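Local coordinates for MutT/nudix family protein (Enterococcus faecalis, PDB 2FML), which probably acts as a transcriptional regulator of the NrtR type, joining a Nudix domain, whose fold typically handles nucleoside diphosphate derivatives, to a DNA-binding winged helix, at the interface of chains A and B. Coordinates in Å, arbitrary orientation; residue numbers count along the deposited sequence, not the author numbering. Chains: chain A/B, MutT/nudix family protein.

Contact 1 is the middle of a two-fold interface, with its C-alpha centre about 13 Å from that of contact 2 and 15 Å from that of contact 4. Contact 3 lies farther out, about 24 Å from contact 1 and 38 Å from contact 2. Contacts 2 and 3 use the same second helix (20-27 in chain A, 20-29 in chain B), helix 7-16 joining in contact 3: Phe23 appears in both, so each arm touches both the 64-69 and 119-121 segments of its partner. Ser39 likewise serves contacts 1 and 2. Contact 4 joins the 106-112 strands. Crossed arms and paired cores together suggest a genuine dimer.

Contact 1: the interface of chains A and B. Residues chain A 35, 37-38, 40; chain B 37-39.
The segment that leads into strand 39-50 of the Nudix domain crosses its own copy here, close to the two-fold axis. The two lysines at position 37 meet back to back, A:Lys37 CB lying 3.9 Å from B:Lys37 CB. In both, CG stands beside the backbone N and anti to the carbonyl carbon (chi1 -67° in A:Lys37), and the chain then runs out extended. They splay apart, so that the amines A:Lys37 NZ and B:Lys37 NZ end 10.1 Å apart, which would ease any repulsion between their charges. Each beta carbon sits over the partner's proline carbonyl: A:Lys37 CB is 3.4 Å from B:Pro38 O, and B:Lys37 CB is 3.4 Å from A:Pro38 O. Farther along, A:Lys37 CE passes the hydroxyl B:Ser39 OG at 3.5 Å. The phenol A:Tyr35 OH meets B:Ser39 OG at 2.7 Å, in a hydrogen bond whose direction the model does not settle. A:Tyr35 reaches it from the crowded rotamer, CG between the backbone N and the carbonyl carbon (chi1 50°). On the other flank the ring of B:Pro38 presents its CG to A:Leu40 CB at 4.1 Å, a loose apolar touch.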
# COMPACT_ATOMS: atom_id res chain seq x y z
N TYR A 35 13.66 20.78 8.10
CA TYR A 35 12.34 20.53 8.65
C TYR A 35 12.30 19.16 9.32
O TYR A 35 13.19 18.34 9.14
CB TYR A 35 11.30 20.75 7.56
CG TYR A 35 11.67 20.02 6.32
CD1 TYR A 35 11.30 18.71 6.15
CD2 TYR A 35 12.47 20.61 5.34
CE1 TYR A 35 11.65 18.00 5.08
CE2 TYR A 35 12.84 19.90 4.25
CZ TYR A 35 12.39 18.59 4.14
OH TYR A 35 12.71 17.85 3.06
N LYS A 37 11.26 15.35 10.14
CA LYS A 37 11.13 14.15 9.33
C LYS A 37 10.76 12.96 10.27
O LYS A 37 11.11 12.99 11.52
CB LYS A 37 12.46 13.91 8.61
CG LYS A 37 12.85 14.96 7.54
CD LYS A 37 14.36 14.82 7.02
CE LYS A 37 14.74 15.87 5.88
NZ LYS A 37 16.10 15.83 5.17
N PRO A 38 10.02 11.95 9.74
CA PRO A 38 9.81 10.79 10.61
C PRO A 38 10.97 9.79 10.57
O PRO A 38 11.79 9.82 9.62
CB PRO A 38 8.55 10.16 10.02
CG PRO A 38 8.65 10.47 8.51
CD PRO A 38 9.36 11.79 8.42
N LEU A 40 11.56 5.95 9.80
CA LEU A 40 10.91 5.03 8.90
C LEU A 40 11.20 3.59 9.33
O LEU A 40 12.35 3.19 9.44
CB LEU A 40 11.40 5.22 7.44
CG LEU A 40 10.61 4.36 6.36
CD1 LEU A 40 9.22 4.96 6.32
CD2 LEU A 40 11.28 4.48 5.01
N LYS B 37 17.02 9.98 8.50
CA LYS B 37 15.55 10.10 8.32
C LYS B 37 15.18 10.62 6.92
O LYS B 37 15.82 11.58 6.41
CB LYS B 37 14.95 11.04 9.37
CG LYS B 37 14.94 10.52 10.81
CD LYS B 37 14.60 11.65 11.83
CE LYS B 37 14.07 11.09 13.17
NZ LYS B 37 14.04 12.11 14.31
N PRO B 38 14.18 9.98 6.27
CA PRO B 38 13.82 10.47 4.94
C PRO B 38 12.85 11.65 5.04
O PRO B 38 12.17 11.75 6.05
CB PRO B 38 13.05 9.26 4.31
CG PRO B 38 12.32 8.65 5.50
CD PRO B 38 13.31 8.83 6.68
N SER B 39 12.73 12.48 3.99
CA SER B 39 11.58 13.37 3.83
C SER B 39 10.34 12.53 3.52
O SER B 39 10.41 11.59 2.71
CB SER B 39 11.84 14.34 2.66
OG SER B 39 12.96 15.16 2.94

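Contact 2: the interface of chains A and B. Residues chain A 39, 78, 119-121; chain B 23-24, 27-28.
A:Arg120 and B:Tyr27 form the tight part of this contact, where a loop of one Nudix domain receives the second helix (20-29) of the other chain. The aliphatic stem of A:Arg120 crosses the tyrosine ring obliquely: CG lies over one face, off centre, in a CH-pi contact, and A:Arg120 CB reaches B:Tyr27 CE1 at 3.7 Å. The chain then bends at chi3 (-60°), which turns the guanidinium back toward its own A:Phe78, whose CZ lies over one face of it. B:Phe23 adds its CE1 at 4.0 Å from A:Arg120 CG. Next to this, the imidazole of B:His28 donates from NE2 to the backbone A:Arg120 O at 2.7 Å. The acceptor lies almost in the ring plane, yet the donor sits well above the carbonyl plane, away from a lone pair, and the bond is bent to 151° at the hydrogen. B:Leu24 CD2 approaches A:Pro119 O at 3.6 Å.

The phenol end is looser. B:Tyr27 OH points tip to tip at A:Phe78 CZ, 4.0 Å away, and it reaches strand 39-50 through water 1, which is 2.6 Å from B:Tyr27 OH and 2.9 Å from A:Ser39 OG.

In the fold, helix 20-29 of chain B lies against the turn between strands 106-112 and 123-131 of chain A, beside strand 76-78 at the start of the Nudix box.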
# COMPACT_ATOMS: atom_id res chain seq x y z
N SER A 39 11.05 8.92 11.60
CA SER A 39 11.76 7.65 11.46
C SER A 39 10.89 6.74 10.63
O SER A 39 9.63 6.76 10.68
CB SER A 39 12.12 7.02 12.80
OG SER A 39 12.91 7.94 13.54
N PHE A 78 14.14 -0.32 11.79
CA PHE A 78 14.44 0.93 11.11
C PHE A 78 15.02 0.69 9.71
O PHE A 78 15.90 -0.12 9.52
CB PHE A 78 15.39 1.78 11.99
CG PHE A 78 14.68 2.38 13.16
CD1 PHE A 78 14.06 3.64 13.06
CD2 PHE A 78 14.53 1.67 14.35
CE1 PHE A 78 13.30 4.22 14.14
CE2 PHE A 78 13.79 2.23 15.45
CZ PHE A 78 13.17 3.53 15.32
N PRO A 119 5.63 5.65 20.82
CA PRO A 119 6.01 6.68 21.85
C PRO A 119 7.39 7.40 21.62
O PRO A 119 7.68 8.40 22.30
CB PRO A 119 6.05 5.88 23.15
CG PRO A 119 6.32 4.57 22.74
CD PRO A 119 5.61 4.30 21.40
N ARG A 120 8.22 6.92 20.66
CA ARG A 120 9.50 7.62 20.33
C ARG A 120 9.34 8.97 19.57
O ARG A 120 10.22 9.78 19.60
CB ARG A 120 10.46 6.69 19.57
CG ARG A 120 11.13 5.65 20.50
CD ARG A 120 11.75 4.49 19.74
NE ARG A 120 10.78 3.76 18.96
CZ ARG A 120 11.00 2.54 18.47
NH1 ARG A 120 12.15 1.98 18.64
NH2 ARG A 120 10.07 1.94 17.75
N GLY A 121 8.23 9.16 18.85
CA GLY A 121 7.88 10.44 18.27
C GLY A 121 7.23 10.13 16.97
O GLY A 121 6.42 9.26 16.90
N PHE B 23 13.93 6.03 29.52
CA PHE B 23 14.24 5.67 28.12
C PHE B 23 13.93 6.77 27.10
O PHE B 23 14.77 7.08 26.27
CB PHE B 23 13.54 4.37 27.66
CG PHE B 23 13.63 4.15 26.14
CD1 PHE B 23 12.49 4.28 25.30
CD2 PHE B 23 14.86 3.78 25.56
CE1 PHE B 23 12.60 4.08 23.88
CE2 PHE B 23 14.99 3.54 24.17
CZ PHE B 23 13.87 3.71 23.33
N LEU B 24 12.71 7.33 27.14
CA LEU B 24 12.25 8.30 26.15
C LEU B 24 12.97 9.63 26.28
O LEU B 24 13.28 10.26 25.27
CB LEU B 24 10.70 8.55 26.29
CG LEU B 24 9.84 7.34 25.99
CD1 LEU B 24 8.29 7.55 26.34
CD2 LEU B 24 10.03 6.94 24.55
N TYR B 27 16.37 8.84 24.83
CA TYR B 27 16.13 8.74 23.36
C TYR B 27 16.05 10.11 22.64
O TYR B 27 16.68 10.35 21.64
CB TYR B 27 14.85 7.97 23.10
CG TYR B 27 14.73 7.61 21.62
CD1 TYR B 27 13.94 8.39 20.74
CD2 TYR B 27 15.44 6.51 21.09
CE1 TYR B 27 13.83 8.07 19.35
CE2 TYR B 27 15.35 6.16 19.66
CZ TYR B 27 14.52 6.95 18.81
OH TYR B 27 14.38 6.67 17.46
N HIS B 28 15.22 10.99 23.16
CA HIS B 28 15.05 12.33 22.58
C HIS B 28 16.30 13.21 22.70
O HIS B 28 16.56 14.04 21.82
CB HIS B 28 13.79 13.02 23.12
CG HIS B 28 12.52 12.31 22.74
ND1 HIS B 28 11.49 12.08 23.64
CD2 HIS B 28 12.13 11.75 21.58
CE1 HIS B 28 10.52 11.41 23.04
NE2 HIS B 28 10.89 11.19 21.79
O HOH W 1 12.30 7.84 16.33

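Contact 3: the interface of chains A and B. Residues chain A 14-20, 23; chain B 64-67, 69.
B:His66 and A:Phe23 run antiparallel alongside one another, with B:His66 CB over one face of the phenyl ring and 3.7 Å from A:Phe23 CG. A:Phe23 holds CG anti to the backbone N (chi1 170°), which lays the ring along B:His66 and its neighbour; A:Phe23 CE1 reaches B:Pro67 CD at 3.8 Å. The imidazole itself is sandwiched: A:Leu20 CB lies over one face, and CB of B:Arg69, from the same loop, over the other. B:Arg69 bends at chi3 (-82°), so that B:His66 CE1 lies under the centre of the guanidinium, the planes far from parallel, with the backbone A:Arg16 O over the opposite face.

The polar focus is A:Glu15 O, a backbone carbonyl held by two donors. B:His66 N reaches it at 2.8 Å from above the carbonyl plane, whereas B:Arg69 NE reaches it at 3.3 Å in that plane, on a lone pair and nearly straight (169° at the hydrogen). The arginine tip is modelled too close to A:Ala18 O to be read in detail. A:Arg16 crosses B:Lys64 obliquely, its CG 3.5 Å from B:Lys64 O, while the like charges A:Arg16 NH1 and B:Lys64 NZ stay 5.0 Å apart.

In the fold, the loop after strand 55-63 of chain B, with cis peptide bonds before B:Gly65 and B:Pro67, caps the C-terminal end of helix 7-16 of chain A, whose dipole may suit the arginine charge, and leans on helix 20-27.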
# COMPACT_ATOMS: atom_id res chain seq x y z
N TYR A 14 20.26 27.17 -11.94
CA TYR A 14 20.57 25.75 -11.71
C TYR A 14 19.36 24.79 -11.92
O TYR A 14 19.54 23.72 -12.52
CB TYR A 14 21.26 25.53 -10.35
CG TYR A 14 22.76 25.98 -10.40
CD1 TYR A 14 23.20 27.22 -9.86
CD2 TYR A 14 23.70 25.18 -11.06
CE1 TYR A 14 24.57 27.63 -9.94
CE2 TYR A 14 25.06 25.58 -11.14
CZ TYR A 14 25.50 26.78 -10.58
OH TYR A 14 26.85 27.08 -10.78
N GLU A 15 18.17 25.17 -11.43
CA GLU A 15 16.90 24.43 -11.68
C GLU A 15 16.47 24.38 -13.16
O GLU A 15 16.10 23.35 -13.68
CB GLU A 15 15.78 24.97 -10.79
CG GLU A 15 16.23 24.92 -9.33
CD GLU A 15 15.22 25.49 -8.35
OE1 GLU A 15 14.29 26.20 -8.77
OE2 GLU A 15 15.39 25.27 -7.12
N ARG A 16 16.60 25.51 -13.83
CA ARG A 16 15.96 25.76 -15.12
C ARG A 16 16.85 25.90 -16.35
O ARG A 16 16.36 25.76 -17.47
CB ARG A 16 15.11 27.01 -14.97
CG ARG A 16 14.09 26.80 -13.90
CD ARG A 16 13.22 27.97 -13.71
NE ARG A 16 12.04 27.60 -12.93
CZ ARG A 16 11.26 28.45 -12.26
NH1 ARG A 16 10.20 28.00 -11.62
NH2 ARG A 16 11.55 29.77 -12.22
N GLN A 17 18.14 26.23 -16.18
CA GLN A 17 19.07 26.38 -17.33
C GLN A 17 20.15 25.29 -17.38
O GLN A 17 20.48 24.77 -18.47
CB GLN A 17 19.82 27.73 -17.29
CG GLN A 17 19.19 28.93 -18.02
CD GLN A 17 17.93 29.43 -17.32
OE1 GLN A 17 16.82 29.46 -17.91
NE2 GLN A 17 18.08 29.85 -16.06
N ALA A 18 20.71 24.99 -16.20
CA ALA A 18 21.84 24.07 -16.05
C ALA A 18 21.42 22.68 -16.50
O ALA A 18 20.23 22.39 -16.54
CB ALA A 18 22.33 24.04 -14.57
N SER A 19 22.38 21.81 -16.78
CA SER A 19 22.07 20.41 -17.02
C SER A 19 21.81 19.76 -15.65
O SER A 19 22.11 20.33 -14.60
CB SER A 19 23.25 19.70 -17.65
OG SER A 19 24.26 19.66 -16.68
N LEU A 20 21.31 18.54 -15.68
CA LEU A 20 21.15 17.76 -14.50
C LEU A 20 22.28 17.24 -13.52
O LEU A 20 22.11 17.49 -12.34
CB LEU A 20 20.23 16.58 -14.85
CG LEU A 20 19.95 15.52 -13.76
CD1 LEU A 20 19.00 16.03 -12.72
CD2 LEU A 20 19.36 14.22 -14.44
N PHE A 23 23.07 20.78 -12.00
CA PHE A 23 22.00 20.99 -11.01
C PHE A 23 22.50 20.33 -9.75
O PHE A 23 22.42 20.91 -8.68
CB PHE A 23 20.62 20.49 -11.39
CG PHE A 23 19.69 20.54 -10.22
CD1 PHE A 23 19.26 19.36 -9.60
CD2 PHE A 23 19.33 21.80 -9.65
CE1 PHE A 23 18.47 19.44 -8.46
CE2 PHE A 23 18.49 21.86 -8.51
CZ PHE A 23 18.05 20.68 -7.94
N LYS B 64 8.88 22.56 -13.95
CA LYS B 64 9.68 23.69 -14.45
C LYS B 64 11.25 23.84 -14.53
O LYS B 64 11.68 24.70 -15.31
CB LYS B 64 9.15 25.00 -13.79
CG LYS B 64 7.76 25.51 -14.30
CD LYS B 64 7.77 27.08 -14.12
CE LYS B 64 7.04 27.74 -15.34
NZ LYS B 64 7.58 29.07 -15.72
N GLY B 65 12.17 23.22 -13.79
CA GLY B 65 12.13 22.61 -12.50
C GLY B 65 13.09 21.41 -12.39
O GLY B 65 12.58 20.33 -12.22
N HIS B 66 14.41 21.50 -12.51
CA HIS B 66 15.22 20.27 -12.10
C HIS B 66 15.08 19.81 -10.63
O HIS B 66 14.82 20.66 -9.73
CB HIS B 66 16.70 20.33 -12.40
CG HIS B 66 17.04 19.76 -13.75
ND1 HIS B 66 17.99 20.33 -14.57
CD2 HIS B 66 16.49 18.73 -14.44
CE1 HIS B 66 18.04 19.63 -15.69
NE2 HIS B 66 17.13 18.66 -15.63
N PRO B 67 15.19 18.46 -10.37
CA PRO B 67 15.45 17.35 -11.32
C PRO B 67 14.19 17.00 -12.16
O PRO B 67 13.04 17.36 -11.75
CB PRO B 67 15.78 16.18 -10.40
CG PRO B 67 14.86 16.46 -9.10
CD PRO B 67 15.00 17.97 -8.99
N ARG B 69 13.32 18.29 -14.94
CA ARG B 69 12.84 19.46 -15.71
C ARG B 69 12.03 18.96 -16.92
O ARG B 69 12.56 18.19 -17.77
CB ARG B 69 14.04 20.30 -16.17
CG ARG B 69 13.82 21.80 -16.49
CD ARG B 69 14.87 22.31 -17.56
NE ARG B 69 16.07 22.61 -16.86
CZ ARG B 69 17.32 22.58 -17.29
NH1 ARG B 69 17.69 22.19 -18.50
NH2 ARG B 69 18.22 22.91 -16.39

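Contact 4: the interface of chains A and B. Residues chain A 86, 108, 111, 126; chain B 108, 110-111, 126.
Both Ser111 side chains keep OG beside the backbone N and anti to the carbonyl carbon (chi1 -42° in A:Ser111, -60° in B:Ser111), which points the hydroxyls at each other near the two-fold axis. A:Ser111 OG and B:Ser111 OG lie 2.6 Å apart, a hydrogen bond without an assigned direction. B:His110 holds CG anti to the backbone N (chi1 -173°), bringing its ring beneath the amide of A:Gln108. The two planes are stacked, though the side chains cross at about a right angle, and A:Gln108 CD lies 3.6 Å from B:His110 CE1.

That amide faces the backbone of B:Ser111 with like groups together: A:Gln108 NE2 is 2.7 Å from B:Ser111 N, and A:Gln108 OE1 is 3.1 Å from B:Ser111 O, a clash of acceptors. B:Gln108 repeats this against A:Ser111, so both amides may be built turned by half a rotation.

At the rim, water 2 lies in the imidazole plane 2.8 Å from B:His110 NE2, and links it to A:Glu86 OE2 at 2.7 Å. Water 3 joins A:Glu86 OE1 to B:Ser111 O. In the deposited pair the site joins the two 106-112 strands and links the Nudix-box helix 85-97 to the partner, which would help hold a dimer together.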
# COMPACT_ATOMS: atom_id res chain seq x y z
N GLU A 86 11.51 -2.73 1.03
CA GLU A 86 11.64 -4.13 0.64
C GLU A 86 12.97 -4.81 1.14
O GLU A 86 12.94 -5.86 1.80
CB GLU A 86 11.56 -4.26 -0.89
CG GLU A 86 10.21 -4.07 -1.49
CD GLU A 86 9.88 -2.58 -1.81
OE1 GLU A 86 10.70 -1.67 -1.52
OE2 GLU A 86 8.79 -2.35 -2.39
N GLN A 108 3.82 -5.85 -0.16
CA GLN A 108 3.60 -4.70 0.70
C GLN A 108 2.14 -4.69 1.18
O GLN A 108 1.23 -4.96 0.41
CB GLN A 108 3.98 -3.41 -0.01
CG GLN A 108 4.42 -2.39 0.91
CD GLN A 108 4.83 -1.16 0.18
OE1 GLN A 108 6.02 -0.96 -0.19
NE2 GLN A 108 3.88 -0.28 0.02
N SER A 111 0.92 1.08 4.87
CA SER A 111 1.75 1.97 5.66
C SER A 111 0.88 2.63 6.71
O SER A 111 -0.13 3.23 6.37
CB SER A 111 2.45 3.03 4.85
OG SER A 111 2.92 2.40 3.69
N VAL A 126 6.10 0.79 7.09
CA VAL A 126 5.59 0.16 5.93
C VAL A 126 5.52 -1.31 6.32
O VAL A 126 6.51 -1.95 6.60
CB VAL A 126 6.47 0.40 4.72
CG1 VAL A 126 5.92 -0.29 3.53
CG2 VAL A 126 6.64 1.84 4.48
N GLN B 108 -5.12 3.95 -0.18
CA GLN B 108 -3.64 3.82 -0.11
C GLN B 108 -3.18 2.73 -1.10
O GLN B 108 -3.74 1.61 -1.16
CB GLN B 108 -3.18 3.52 1.31
CG GLN B 108 -1.72 3.76 1.46
CD GLN B 108 -1.25 3.32 2.76
OE1 GLN B 108 -1.35 4.04 3.83
NE2 GLN B 108 -0.69 2.11 2.74
N HIS B 110 0.52 2.20 -2.28
CA HIS B 110 1.85 1.62 -2.24
C HIS B 110 2.87 2.66 -1.80
O HIS B 110 2.81 3.83 -2.17
CB HIS B 110 2.20 0.99 -3.64
CG HIS B 110 3.49 0.22 -3.65
ND1 HIS B 110 3.56 -1.14 -3.37
CD2 HIS B 110 4.76 0.60 -3.94
CE1 HIS B 110 4.82 -1.54 -3.45
NE2 HIS B 110 5.58 -0.50 -3.77
N SER B 111 3.82 2.21 -1.02
CA SER B 111 4.90 3.07 -0.63
C SER B 111 6.13 2.84 -1.45
O SER B 111 6.68 1.73 -1.49
CB SER B 111 5.27 2.94 0.86
OG SER B 111 4.12 3.30 1.61
N VAL B 126 4.28 7.88 0.21
CA VAL B 126 3.14 6.99 0.29
C VAL B 126 2.10 7.38 -0.81
O VAL B 126 1.52 8.46 -0.75
CB VAL B 126 2.53 6.99 1.69
CG1 VAL B 126 1.34 5.96 1.74
CG2 VAL B 126 3.63 6.68 2.77
O HOH W 2 8.32 -0.46 -4.29
O HOH W 3 9.31 0.51 -1.13